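Local coordinates for protein carbohydrate oxidase (Microdochium nivale, PDB 3RJA) that oxidises the C1 hydroxyl of mono-, oligo- and polysaccharides to the corresponding lactones with an FAD cofactor, reducing molecular oxygen to hydrogen peroxide, at residues L183-F194 with Y443-K454. Residues are numbered along the deposited sequence; the frame is centred on the assembly and turned at random.
Sequences LFWGIKGAGSNF and YGENLARLQKLK. With FAD (flavin-adenine dinucleotide), chain B.
Lys454 NZ donates to Asn193 O at 2.8 Å, in the carbonyl plane and on a lone pair, the lysine chain being bent at chi2 (72°) to bring it there. The Asn193 side chain is held in turn: ND2 gives one N-H to Ala190 O at 3.1 Å and one to a water that also hydrogen-bonds Tyr443 OH, while OD1 accepts from the backbone of Val469. Ala190 O takes the Asn193 backbone N as well, both donors arriving from the same face of its carbonyl plane. Next to this polar cluster, Leu453 CD2 sits over one face of the Phe194 ring and Leu450 CD2 meets its edge at CZ (3.6 Å); Leu453 CD2 also lies 3.6 Å from Gly186 CA, where a beta carbon would clash with it. Helix 447-454, in the berberine-like region, crosses helix 183-190 at -119°, and the 3-10 segment 191-193 brings Gly191 and Ser192 against the FAD adenine. At the outer end, the extended Arg449 lays its guanidinium flat on the Trp185 indole, planes 3° apart, with CZ 3.5 Å from the centroid of the five-membered ring. Trp185 NE1 donates to Ala373 O, and CZ3 meets Leu450 CD2 at 3.4 Å. Replacing Trp185 with an alanine would probably leave the Arg449 cation without its aromatic platform and Ala373 O without the indole N-H. Asn446 OD1 approaches the indole edge at CZ2, its ND2 bonded to Ala376 O and Asn372 O.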
loop_
_atom_site.group_PDB
_atom_site.type_symbol
_atom_site.label_atom_id
_atom_site.label_comp_id
_atom_site.label_asym_id
_atom_site.label_seq_id
_atom_site.Cartn_x
_atom_site.Cartn_y
_atom_site.Cartn_z
ATOM N N LEU A 183 -3.903 20.367 -4.854
ATOM C CA LEU A 183 -2.701 19.537 -4.821
ATOM C C LEU A 183 -2.841 18.504 -3.704
ATOM O O LEU A 183 -2.572 17.315 -3.912
ATOM C CB LEU A 183 -1.458 20.388 -4.583
ATOM C CG LEU A 183 -0.110 19.672 -4.467
ATOM C CD1 LEU A 183 0.138 18.720 -5.641
ATOM C CD2 LEU A 183 1.030 20.701 -4.359
ATOM N N PHE A 184 -3.271 18.985 -2.539
ATOM C CA PHE A 184 -3.514 18.169 -1.341
ATOM C C PHE A 184 -4.427 16.967 -1.648
ATOM O O PHE A 184 -4.162 15.828 -1.214
ATOM C CB PHE A 184 -4.123 19.055 -0.239
ATOM C CG PHE A 184 -4.126 18.437 1.121
ATOM C CD1 PHE A 184 -2.937 17.981 1.701
ATOM C CD2 PHE A 184 -5.301 18.322 1.830
ATOM C CE1 PHE A 184 -2.936 17.403 2.957
ATOM C CE2 PHE A 184 -5.315 17.757 3.086
ATOM C CZ PHE A 184 -4.128 17.324 3.667
ATOM N N TRP A 185 -5.482 17.227 -2.415
ATOM C CA TRP A 185 -6.446 16.201 -2.806
ATOM C C TRP A 185 -5.761 15.093 -3.630
ATOM O O TRP A 185 -5.920 13.892 -3.343
ATOM C CB TRP A 185 -7.583 16.865 -3.616
ATOM C CG TRP A 185 -8.709 15.957 -4.020
ATOM C CD1 TRP A 185 -9.833 15.682 -3.292
ATOM C CD2 TRP A 185 -8.834 15.209 -5.240
ATOM N NE1 TRP A 185 -10.649 14.822 -3.987
ATOM C CE2 TRP A 185 -10.071 14.520 -5.186
ATOM C CE3 TRP A 185 -8.039 15.076 -6.388
ATOM C CZ2 TRP A 185 -10.538 13.703 -6.242
ATOM C CZ3 TRP A 185 -8.517 14.267 -7.460
ATOM C CH2 TRP A 185 -9.732 13.577 -7.357
ATOM N N GLY A 186 -4.984 15.508 -4.644
ATOM C CA GLY A 186 -4.211 14.578 -5.453
ATOM C C GLY A 186 -3.142 13.829 -4.682
ATOM O O GLY A 186 -2.909 12.645 -4.940
ATOM N N ILE A 187 -2.474 14.506 -3.737
ATOM C CA ILE A 187 -1.416 13.847 -2.984
ATOM C C ILE A 187 -2.030 12.700 -2.170
ATOM O O ILE A 187 -1.416 11.615 -2.026
ATOM C CB ILE A 187 -0.648 14.830 -2.057
ATOM C CG1 ILE A 187 0.186 15.841 -2.866
ATOM C CG2 ILE A 187 0.194 14.110 -1.009
ATOM C CD1 ILE A 187 1.275 15.287 -3.748
ATOM N N LYS A 188 -3.252 12.932 -1.690
ATOM C CA LYS A 188 -3.945 11.958 -0.857
ATOM C C LYS A 188 -4.664 10.862 -1.643
ATOM O O LYS A 188 -5.900 10.782 -1.666
ATOM C CB LYS A 188 -4.852 12.641 0.174
ATOM C CG LYS A 188 -4.058 13.395 1.232
ATOM C CD LYS A 188 -4.939 14.158 2.239
ATOM C CE LYS A 188 -5.796 13.167 3.030
ATOM N NZ LYS A 188 -6.466 13.839 4.133
ATOM N N GLY A 189 -3.861 10.008 -2.286
ATOM C CA GLY A 189 -4.368 8.820 -2.971
ATOM C C GLY A 189 -3.709 8.559 -4.316
ATOM O O GLY A 189 -3.777 7.448 -4.850
ATOM N N ALA A 190 -3.065 9.585 -4.870
ATOM C CA ALA A 190 -2.425 9.459 -6.166
ATOM C C ALA A 190 -1.117 10.225 -6.152
ATOM O O ALA A 190 -0.661 10.708 -7.185
ATOM C CB ALA A 190 -3.395 9.971 -7.304
ATOM N N GLY A 191 -0.485 10.271 -4.969
ATOM C CA GLY A 191 0.573 11.224 -4.659
ATOM C C GLY A 191 1.816 11.145 -5.522
ATOM O O GLY A 191 2.514 12.150 -5.704
ATOM N N SER A 192 2.083 9.971 -6.089
ATOM C CA SER A 192 3.257 9.807 -6.925
ATOM C C SER A 192 3.201 10.665 -8.184
ATOM O O SER A 192 4.220 10.869 -8.827
ATOM C CB SER A 192 3.437 8.333 -7.315
ATOM O OG SER A 192 2.235 7.788 -7.841
ATOM N N ASN A 193 1.991 11.104 -8.553
ATOM C CA ASN A 193 1.755 11.888 -9.770
ATOM C C ASN A 193 2.172 13.365 -9.755
ATOM O O ASN A 193 2.415 13.946 -10.829
ATOM C CB ASN A 193 0.270 11.762 -10.188
ATOM C CG ASN A 193 -0.020 10.442 -10.813
ATOM O OD1 ASN A 193 0.418 10.181 -11.933
ATOM N ND2 ASN A 193 -0.709 9.554 -10.073
ATOM N N PHE A 194 2.295 13.966 -8.569
ATOM C CA PHE A 194 2.269 15.438 -8.491
ATOM C C PHE A 194 3.504 16.159 -8.012
ATOM O O PHE A 194 3.559 17.383 -8.088
ATOM C CB PHE A 194 1.026 15.898 -7.727
ATOM C CG PHE A 194 -0.249 15.297 -8.292
ATOM C CD1 PHE A 194 -0.691 15.672 -9.563
ATOM C CD2 PHE A 194 -0.954 14.295 -7.579
ATOM C CE1 PHE A 194 -1.846 15.085 -10.134
ATOM C CE2 PHE A 194 -2.119 13.690 -8.150
ATOM C CZ PHE A 194 -2.557 14.101 -9.419
ATOM N N TYR A 443 -7.993 4.438 -10.403
ATOM C CA TYR A 443 -8.516 5.710 -9.930
ATOM C C TYR A 443 -10.027 5.957 -10.119
ATOM O O TYR A 443 -10.509 6.960 -9.662
ATOM C CB TYR A 443 -7.694 6.872 -10.491
ATOM C CG TYR A 443 -6.240 6.836 -10.068
ATOM C CD1 TYR A 443 -5.881 6.904 -8.708
ATOM C CD2 TYR A 443 -5.221 6.690 -11.020
ATOM C CE1 TYR A 443 -4.518 6.842 -8.313
ATOM C CE2 TYR A 443 -3.881 6.620 -10.628
ATOM C CZ TYR A 443 -3.544 6.702 -9.283
ATOM O OH TYR A 443 -2.224 6.663 -8.922
ATOM N N GLY A 444 -10.744 5.047 -10.783
ATOM C CA GLY A 444 -12.220 5.040 -10.767
ATOM C C GLY A 444 -12.831 6.393 -11.089
ATOM O O GLY A 444 -12.444 7.037 -12.083
ATOM N N GLU A 445 -13.738 6.849 -10.227
ATOM C CA GLU A 445 -14.491 8.098 -10.482
ATOM C C GLU A 445 -13.620 9.360 -10.349
ATOM O O GLU A 445 -14.049 10.451 -10.714
ATOM C CB GLU A 445 -15.749 8.190 -9.586
ATOM C CG GLU A 445 -15.468 8.269 -8.063
ATOM C CD GLU A 445 -16.725 8.453 -7.207
ATOM O OE1 GLU A 445 -17.266 7.458 -6.673
ATOM O OE2 GLU A 445 -17.161 9.604 -7.034
ATOM N N ASN A 446 -12.395 9.212 -9.829
ATOM C CA ASN A 446 -11.522 10.372 -9.602
ATOM C C ASN A 446 -10.499 10.632 -10.713
ATOM O O ASN A 446 -9.769 11.626 -10.675
ATOM C CB ASN A 446 -10.810 10.232 -8.256
ATOM C CG ASN A 446 -11.741 10.468 -7.077
ATOM O OD1 ASN A 446 -12.738 11.197 -7.198
ATOM N ND2 ASN A 446 -11.418 9.870 -5.922
ATOM N N LEU A 447 -10.419 9.731 -11.683
ATOM C CA LEU A 447 -9.432 9.850 -12.761
ATOM C C LEU A 447 -9.499 11.170 -13.552
ATOM O O LEU A 447 -8.461 11.800 -13.797
ATOM C CB LEU A 447 -9.519 8.660 -13.721
ATOM C CG LEU A 447 -8.532 8.703 -14.904
ATOM C CD1 LEU A 447 -7.073 8.772 -14.449
ATOM C CD2 LEU A 447 -8.717 7.541 -15.844
ATOM N N ALA A 448 -10.701 11.574 -13.966
ATOM C CA ALA A 448 -10.838 12.803 -14.768
ATOM C C ALA A 448 -10.314 14.030 -14.012
ATOM O O ALA A 448 -9.593 14.838 -14.578
ATOM C CB ALA A 448 -12.313 13.026 -15.234
ATOM N N ARG A 449 -10.672 14.172 -12.748
ATOM C CA ARG A 449 -10.110 15.248 -11.927
ATOM C C ARG A 449 -8.568 15.142 -11.783
ATOM O O ARG A 449 -7.854 16.164 -11.850
ATOM C CB ARG A 449 -10.782 15.275 -10.552
ATOM C CG ARG A 449 -10.365 16.438 -9.681
ATOM C CD ARG A 449 -11.197 16.556 -8.404
ATOM N NE ARG A 449 -10.513 17.446 -7.450
ATOM C CZ ARG A 449 -11.000 17.842 -6.276
ATOM N NH1 ARG A 449 -12.198 17.438 -5.882
ATOM N NH2 ARG A 449 -10.288 18.659 -5.501
ATOM N N LEU A 450 -8.067 13.912 -11.640
ATOM C CA LEU A 450 -6.623 13.671 -11.497
ATOM C C LEU A 450 -5.858 14.071 -12.766
ATOM O O LEU A 450 -4.750 14.612 -12.679
ATOM C CB LEU A 450 -6.356 12.197 -11.128
ATOM C CG LEU A 450 -6.702 11.854 -9.658
ATOM C CD1 LEU A 450 -6.641 10.359 -9.423
ATOM C CD2 LEU A 450 -5.773 12.571 -8.665
ATOM N N GLN A 451 -6.469 13.818 -13.934
ATOM C CA GLN A 451 -5.881 14.173 -15.251
ATOM C C GLN A 451 -5.734 15.691 -15.440
ATOM O O GLN A 451 -4.711 16.170 -15.969
ATOM C CB GLN A 451 -6.705 13.579 -16.411
ATOM C CG GLN A 451 -6.591 12.065 -16.539
ATOM C CD GLN A 451 -7.481 11.463 -17.626
ATOM O OE1 GLN A 451 -7.194 10.379 -18.143
ATOM N NE2 GLN A 451 -8.571 12.130 -17.939
ATOM N N LYS A 452 -6.745 16.436 -14.997
ATOM C CA LYS A 452 -6.686 17.896 -14.974
ATOM C C LYS A 452 -5.577 18.375 -14.015
ATOM O O LYS A 452 -4.730 19.207 -14.371
ATOM C CB LYS A 452 -8.051 18.474 -14.567
ATOM C CG LYS A 452 -9.201 18.099 -15.525
ATOM C CD LYS A 452 -10.331 19.144 -15.510
ATOM C CE LYS A 452 -11.574 18.636 -16.219
ATOM N NZ LYS A 452 -12.722 19.606 -16.109
ATOM N N LEU A 453 -5.589 17.844 -12.795
ATOM C CA LEU A 453 -4.575 18.214 -11.793
ATOM C C LEU A 453 -3.143 17.874 -12.273
ATOM O O LEU A 453 -2.185 18.583 -11.968
ATOM C CB LEU A 453 -4.870 17.500 -10.470
ATOM C CG LEU A 453 -4.159 18.009 -9.243
ATOM C CD1 LEU A 453 -4.726 19.402 -8.857
ATOM C CD2 LEU A 453 -4.409 17.004 -8.126
ATOM N N LYS A 454 -3.013 16.802 -13.039
ATOM C CA LYS A 454 -1.748 16.411 -13.640
ATOM C C LYS A 454 -1.271 17.448 -14.660
ATOM O O LYS A 454 -0.080 17.793 -14.688
ATOM C CB LYS A 454 -1.893 15.034 -14.320
ATOM C CG LYS A 454 -0.607 14.421 -14.852
ATOM C CD LYS A 454 0.329 13.917 -13.726
ATOM C CE LYS A 454 1.603 13.382 -14.328
ATOM N NZ LYS A 454 2.507 12.746 -13.325
HETATM P PA FAD B . 8.434 2.943 -3.509
HETATM O O1A FAD B . 9.663 3.633 -2.981
HETATM O O2A FAD B . 8.702 1.809 -4.465
HETATM O O5B FAD B . 7.505 4.027 -4.240
HETATM C C5B FAD B . 6.169 3.686 -4.594
HETATM C C4B FAD B . 5.601 4.797 -5.494
HETATM O O4B FAD B . 5.521 6.018 -4.756
HETATM C C3B FAD B . 6.478 5.085 -6.711
HETATM O O3B FAD B . 5.650 5.586 -7.763
HETATM C C2B FAD B . 7.347 6.228 -6.196
HETATM O O2B FAD B . 7.948 7.046 -7.172
HETATM C C1B FAD B . 6.330 6.991 -5.359
HETATM N N9A FAD B . 7.007 7.757 -4.316
HETATM C C8A FAD B . 7.984 7.321 -3.427
HETATM N N7A FAD B . 8.314 8.384 -2.644
HETATM C C5A FAD B . 7.567 9.441 -3.000
HETATM C C6A FAD B . 7.518 10.754 -2.523
HETATM N N6A FAD B . 8.309 11.152 -1.501
HETATM N N1A FAD B . 6.609 11.621 -3.105
HETATM C C2A FAD B . 5.805 11.209 -4.163
HETATM N N3A FAD B . 5.878 9.924 -4.663
HETATM C C4A FAD B . 6.747 9.059 -4.067
HETATM N N1 FAD B . 0.090 -2.091 1.293
HETATM C C2 FAD B . -0.996 -1.832 2.139
HETATM O O2 FAD B . -1.853 -0.986 1.855
HETATM N N3 FAD B . -1.038 -2.522 3.347
HETATM C C4 FAD B . -0.043 -3.353 3.828
HETATM O O4 FAD B . -0.107 -3.842 4.978
HETATM C C4X FAD B . 1.067 -3.641 2.868
HETATM N N5 FAD B . 2.059 -4.440 3.223
HETATM C C5X FAD B . 3.148 -4.644 2.408
HETATM C C6 FAD B . 4.246 -5.430 2.844
HETATM C C7 FAD B . 5.399 -5.528 2.089
HETATM C C7M FAD B . 6.581 -6.399 2.565
HETATM C C8 FAD B . 5.527 -4.729 0.929
HETATM C C8M FAD B . 6.783 -4.782 0.081
HETATM C C9 FAD B . 4.442 -4.009 0.453
HETATM C C9A FAD B . 3.243 -3.929 1.190
HETATM N N10 FAD B . 2.171 -3.089 0.805
HETATM C C10 FAD B . 1.027 -2.994 1.583
HETATM C "C1'" FAD B . 2.257 -2.343 -0.493
HETATM C "C2'" FAD B . 2.752 -0.922 -0.260
HETATM O "O2'" FAD B . 1.706 -0.149 0.317
HETATM C "C3'" FAD B . 3.133 -0.287 -1.578
HETATM O "O3'" FAD B . 4.049 -1.110 -2.268
HETATM C "C4'" FAD B . 3.722 1.112 -1.326
HETATM O "O4'" FAD B . 3.523 1.901 -2.459
HETATM C "C5'" FAD B . 5.205 1.044 -0.951
HETATM O "O5'" FAD B . 5.687 2.336 -0.706
HETATM P P FAD B . 7.286 2.604 -0.819
HETATM O O1P FAD B . 7.606 4.014 -0.422
HETATM O O2P FAD B . 8.036 1.558 0.007
HETATM O O3P FAD B . 7.492 2.295 -2.375
HETATM O O HOH W 1 -0.539 6.668 -10.982
#